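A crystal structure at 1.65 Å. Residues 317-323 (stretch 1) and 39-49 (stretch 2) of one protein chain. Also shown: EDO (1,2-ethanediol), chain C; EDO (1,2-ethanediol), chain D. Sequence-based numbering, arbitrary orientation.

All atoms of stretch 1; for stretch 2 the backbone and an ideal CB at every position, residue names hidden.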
# COMPACT_ATOMS: atom_id res chain seq x y z
N THR A 317 7.06 0.18 -3.10
CA THR A 317 8.49 0.35 -2.95
C THR A 317 8.98 1.68 -3.53
O THR A 317 10.13 2.05 -3.31
CB THR A 317 9.20 -0.84 -3.61
OG1 THR A 317 8.59 -1.12 -4.88
CG2 THR A 317 9.08 -2.07 -2.73
N GLU A 318 8.12 2.38 -4.28
CA GLU A 318 8.39 3.71 -4.79
C GLU A 318 7.22 4.62 -4.46
O GLU A 318 6.06 4.21 -4.52
CB GLU A 318 8.63 3.61 -6.30
CG GLU A 318 9.27 4.78 -6.97
CD GLU A 318 9.64 4.43 -8.40
OE1 GLU A 318 8.90 4.85 -9.32
OE2 GLU A 318 10.65 3.71 -8.59
N GLN A 319 7.52 5.88 -4.11
CA GLN A 319 6.45 6.82 -3.83
C GLN A 319 5.71 7.20 -5.11
O GLN A 319 6.28 7.24 -6.21
CB GLN A 319 7.00 8.08 -3.15
CG GLN A 319 7.48 7.86 -1.73
CD GLN A 319 8.25 9.05 -1.20
OE1 GLN A 319 9.44 8.94 -0.91
NE2 GLN A 319 7.57 10.19 -1.07
N VAL A 320 4.41 7.45 -4.96
CA VAL A 320 3.49 7.85 -6.02
C VAL A 320 2.80 9.10 -5.50
O VAL A 320 2.31 9.09 -4.36
CB VAL A 320 2.47 6.75 -6.32
CG1 VAL A 320 1.36 7.26 -7.25
CG2 VAL A 320 3.17 5.56 -6.97
N PRO A 321 2.73 10.20 -6.27
CA PRO A 321 2.23 11.45 -5.65
C PRO A 321 0.82 11.34 -5.07
O PRO A 321 0.60 11.82 -3.94
CB PRO A 321 2.34 12.47 -6.78
CG PRO A 321 3.49 12.00 -7.57
CD PRO A 321 3.40 10.50 -7.55
N TRP A 322 -0.15 10.74 -5.78
CA TRP A 322 -1.50 10.71 -5.22
C TRP A 322 -1.57 9.92 -3.92
O TRP A 322 -2.40 10.23 -3.06
CB TRP A 322 -2.53 10.17 -6.20
CG TRP A 322 -2.50 8.66 -6.52
CD1 TRP A 322 -1.96 8.07 -7.62
CD2 TRP A 322 -3.03 7.58 -5.71
NE1 TRP A 322 -2.12 6.71 -7.55
CE2 TRP A 322 -2.77 6.39 -6.40
CE3 TRP A 322 -3.70 7.53 -4.49
CZ2 TRP A 322 -3.17 5.17 -5.91
CZ3 TRP A 322 -4.09 6.33 -4.01
CH2 TRP A 322 -3.83 5.15 -4.71
N VAL A 323 -0.72 8.90 -3.76
CA VAL A 323 -0.69 8.14 -2.52
C VAL A 323 -0.22 9.02 -1.36
O VAL A 323 -0.86 9.10 -0.30
CB VAL A 323 0.21 6.90 -2.67
CG1 VAL A 323 0.31 6.12 -1.36
CG2 VAL A 323 -0.32 6.01 -3.82
N UNK A 39 0.14 1.28 -18.85
CA UNK A 39 0.35 2.68 -19.17
C UNK A 39 0.33 3.54 -17.94
O UNK A 39 0.29 4.77 -18.06
CB UNK A 39 -0.71 3.17 -20.16
N UNK A 40 0.36 2.94 -16.75
CA UNK A 40 0.06 3.72 -15.55
C UNK A 40 1.15 4.75 -15.25
O UNK A 40 0.84 5.91 -14.97
CB UNK A 40 -0.12 2.79 -14.35
N UNK A 41 2.42 4.34 -15.28
CA UNK A 41 3.48 5.28 -14.91
C UNK A 41 3.56 6.44 -15.89
O UNK A 41 3.65 7.61 -15.48
CB UNK A 41 4.83 4.56 -14.84
N UNK A 42 3.49 6.16 -17.18
CA UNK A 42 3.71 7.20 -18.17
C UNK A 42 2.46 7.95 -18.58
O UNK A 42 2.57 9.07 -19.07
CB UNK A 42 4.35 6.59 -19.42
N UNK A 43 1.27 7.36 -18.43
CA UNK A 43 0.07 8.02 -18.94
C UNK A 43 -0.98 8.36 -17.88
O UNK A 43 -1.70 9.34 -18.06
CB UNK A 43 -0.57 7.13 -20.00
N UNK A 44 -1.09 7.61 -16.80
CA UNK A 44 -2.12 7.84 -15.80
C UNK A 44 -1.58 8.69 -14.67
O UNK A 44 -2.17 9.72 -14.33
CB UNK A 44 -2.66 6.51 -15.26
N UNK A 45 -0.40 8.34 -14.17
CA UNK A 45 0.15 9.04 -13.01
C UNK A 45 0.42 10.51 -13.25
O UNK A 45 0.19 11.30 -12.32
CB UNK A 45 1.45 8.36 -12.57
N UNK A 46 0.91 10.96 -14.41
CA UNK A 46 1.04 12.41 -14.60
C UNK A 46 -0.29 13.12 -14.49
O UNK A 46 -0.34 14.26 -14.01
CB UNK A 46 1.67 12.71 -15.96
N UNK A 47 -1.39 12.43 -14.80
CA UNK A 47 -2.69 13.08 -14.74
C UNK A 47 -3.18 13.14 -13.31
O UNK A 47 -3.73 14.16 -12.88
CB UNK A 47 -3.71 12.35 -15.62
N UNK A 48 -2.97 12.08 -12.54
CA UNK A 48 -3.35 12.15 -11.14
C UNK A 48 -2.46 13.13 -10.37
O UNK A 48 -2.94 13.82 -9.47
CB UNK A 48 -3.28 10.76 -10.51
N UNK A 49 -1.17 13.21 -10.73
CA UNK A 49 -0.29 14.18 -10.09
C UNK A 49 -0.73 15.60 -10.41
O UNK A 49 -0.74 16.48 -9.54
CB UNK A 49 1.16 13.96 -10.53
C1 EDO C . -4.89 0.39 -19.72
O1 EDO C . -3.76 0.96 -20.38
C2 EDO C . -5.63 1.49 -18.98
O2 EDO C . -4.68 2.37 -18.36
C1 EDO D . 10.43 5.70 -0.16
O1 EDO D . 11.67 5.43 0.50
C2 EDO D . 10.26 4.65 -1.25
O2 EDO D . 11.53 4.48 -1.89

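Stretch 1 offers four things to its neighbour: the carboxylate of Glu 318, the methyls of Val 320, the ring of Pro 321, and the indole of Trp 322 with its NE1 donor. Stretch 2 is a helix from 40 onward, and its side chains must answer these.

Position 39 stands just before the helix, with nothing of stretch 1 within reach of its ideal CB. Such an N-cap site often takes Ser, Thr, Asp or Asn. It is Thr 39, whose side chain makes no capping bond; its OG1 instead accepts a hydrogen bond from O1 of an ethanediol (chain C) at 2.8 Å.

At position 40 CA-to-CB points toward stretch 1, yet its ideal CB lies about 8.1 Å from the donor, Trp 322 NE1. Gln or Glu would fall short; Tyr, long and rigid with an acceptor oxygen at its tip, suits. Tyr 40, in the t rotamer, spans the gap, and Trp 322 NE1 donates to Tyr 40 OH at 3.0 Å. The indole nitrogen lies at the edge of the phenol ring, near its plane. This is the one direct hydrogen bond between the stretches.

Position 41 points sideways, and only a long side chain could approach the carboxylate of Glu 318. Lys or Arg would offer charge, while an aromatic would offer surface. Tyr 41 reaches out in the t rotamer until its CE1 is 4.0 Å from Glu 318 OE1, a peripheral contact.

Positions 42, 43 and 44 are out of reach of stretch 1, which would allow many side chains, polar ones included; they are Asn 42, Glu 43 and Val 44. The backbone takes a wider pi-type turn over 40–44.

Position 45 also points sideways, its ideal CB 5.4 Å from Val 320 CG1. Apolar surface ahead favours Leu, Ile or Met, with a flexible chain able to bend in. Met 45 does so: its CE lies 4.0 Å from Val 320 CG1 and 4.1 Å from Pro 321 CD, joining both in one apolar patch.

Position 46 points away and 47 is out of reach, so many side chains would do. The helix is kinked here, where the N of 46 and of 47 has no bond to the turn before, so 46 can take a proline without giving up such a bond. They are Pro 46 and Arg 47.

Position 48 points toward stretch 1, with its ideal CB already 4.2 Å from Trp 322 CD1. That closeness suggests Gly, Ala or Ser. Ser 48 (p) brings OG to 3.6 Å from Trp 322 CD1 and hydrogen-bonds a water at 2.7 Å from that OG.

Position 49 lies sideways, its ideal CB 4.2 Å from Pro 321 CB, fit for Ala, Val, Ser or Thr. Thr 49 (m) sets OG1 3.3 Å from Pro 321 CG. The same water donates to Thr 49 OG1 at 2.9 Å and accepts from Trp 322 N at 3.0 Å, bridging the two helices.

Stretch 2 (39-49) TYYNEVMPRST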
# COMPACT_ATOMS: atom_id res chain seq x y z
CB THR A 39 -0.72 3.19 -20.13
OG1 THR A 39 -2.02 3.01 -19.54
CG2 THR A 39 -0.65 2.45 -21.45
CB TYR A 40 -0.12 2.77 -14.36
CG TYR A 40 -0.82 3.38 -13.15
CD1 TYR A 40 -2.21 3.47 -13.10
CD2 TYR A 40 -0.11 3.81 -12.03
CE1 TYR A 40 -2.86 4.02 -12.01
CE2 TYR A 40 -0.76 4.35 -10.92
CZ TYR A 40 -2.13 4.41 -10.91
OH TYR A 40 -2.79 4.91 -9.83
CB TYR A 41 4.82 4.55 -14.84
CG TYR A 41 5.98 5.41 -14.38
CD1 TYR A 41 6.23 5.61 -13.03
CD2 TYR A 41 6.83 6.01 -15.30
CE1 TYR A 41 7.30 6.40 -12.61
CE2 TYR A 41 7.89 6.80 -14.88
CZ TYR A 41 8.12 6.99 -13.54
OH TYR A 41 9.18 7.77 -13.14
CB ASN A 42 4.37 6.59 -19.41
CG ASN A 42 5.81 6.20 -19.16
OD1 ASN A 42 6.55 6.91 -18.48
ND2 ASN A 42 6.22 5.06 -19.70
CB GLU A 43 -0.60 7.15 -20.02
CG GLU A 43 0.23 6.97 -21.27
CD GLU A 43 -0.54 6.21 -22.37
OE1 GLU A 43 -1.79 6.25 -22.37
OE2 GLU A 43 0.13 5.58 -23.22
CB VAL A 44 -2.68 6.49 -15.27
CG1 VAL A 44 -3.92 6.73 -14.47
CG2 VAL A 44 -3.04 5.60 -16.44
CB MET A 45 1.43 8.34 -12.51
CG MET A 45 1.16 7.12 -11.65
SD MET A 45 2.65 6.20 -11.13
CE MET A 45 3.61 7.63 -10.53
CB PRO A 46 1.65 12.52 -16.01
CG PRO A 46 2.42 11.21 -16.15
CD PRO A 46 1.55 10.19 -15.49
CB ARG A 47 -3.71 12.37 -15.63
CG ARG A 47 -3.33 12.42 -17.09
CD ARG A 47 -4.33 11.69 -17.98
NE ARG A 47 -5.58 12.43 -18.08
CZ ARG A 47 -6.61 12.07 -18.84
NH1 ARG A 47 -6.55 10.96 -19.57
NH2 ARG A 47 -7.70 12.84 -18.87
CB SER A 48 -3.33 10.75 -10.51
OG SER A 48 -2.06 10.14 -10.56
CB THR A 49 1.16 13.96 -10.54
OG1 THR A 49 1.59 12.65 -10.15
CG2 THR A 49 2.10 15.00 -9.92
O HOH W 1 -0.09 10.68 -8.77
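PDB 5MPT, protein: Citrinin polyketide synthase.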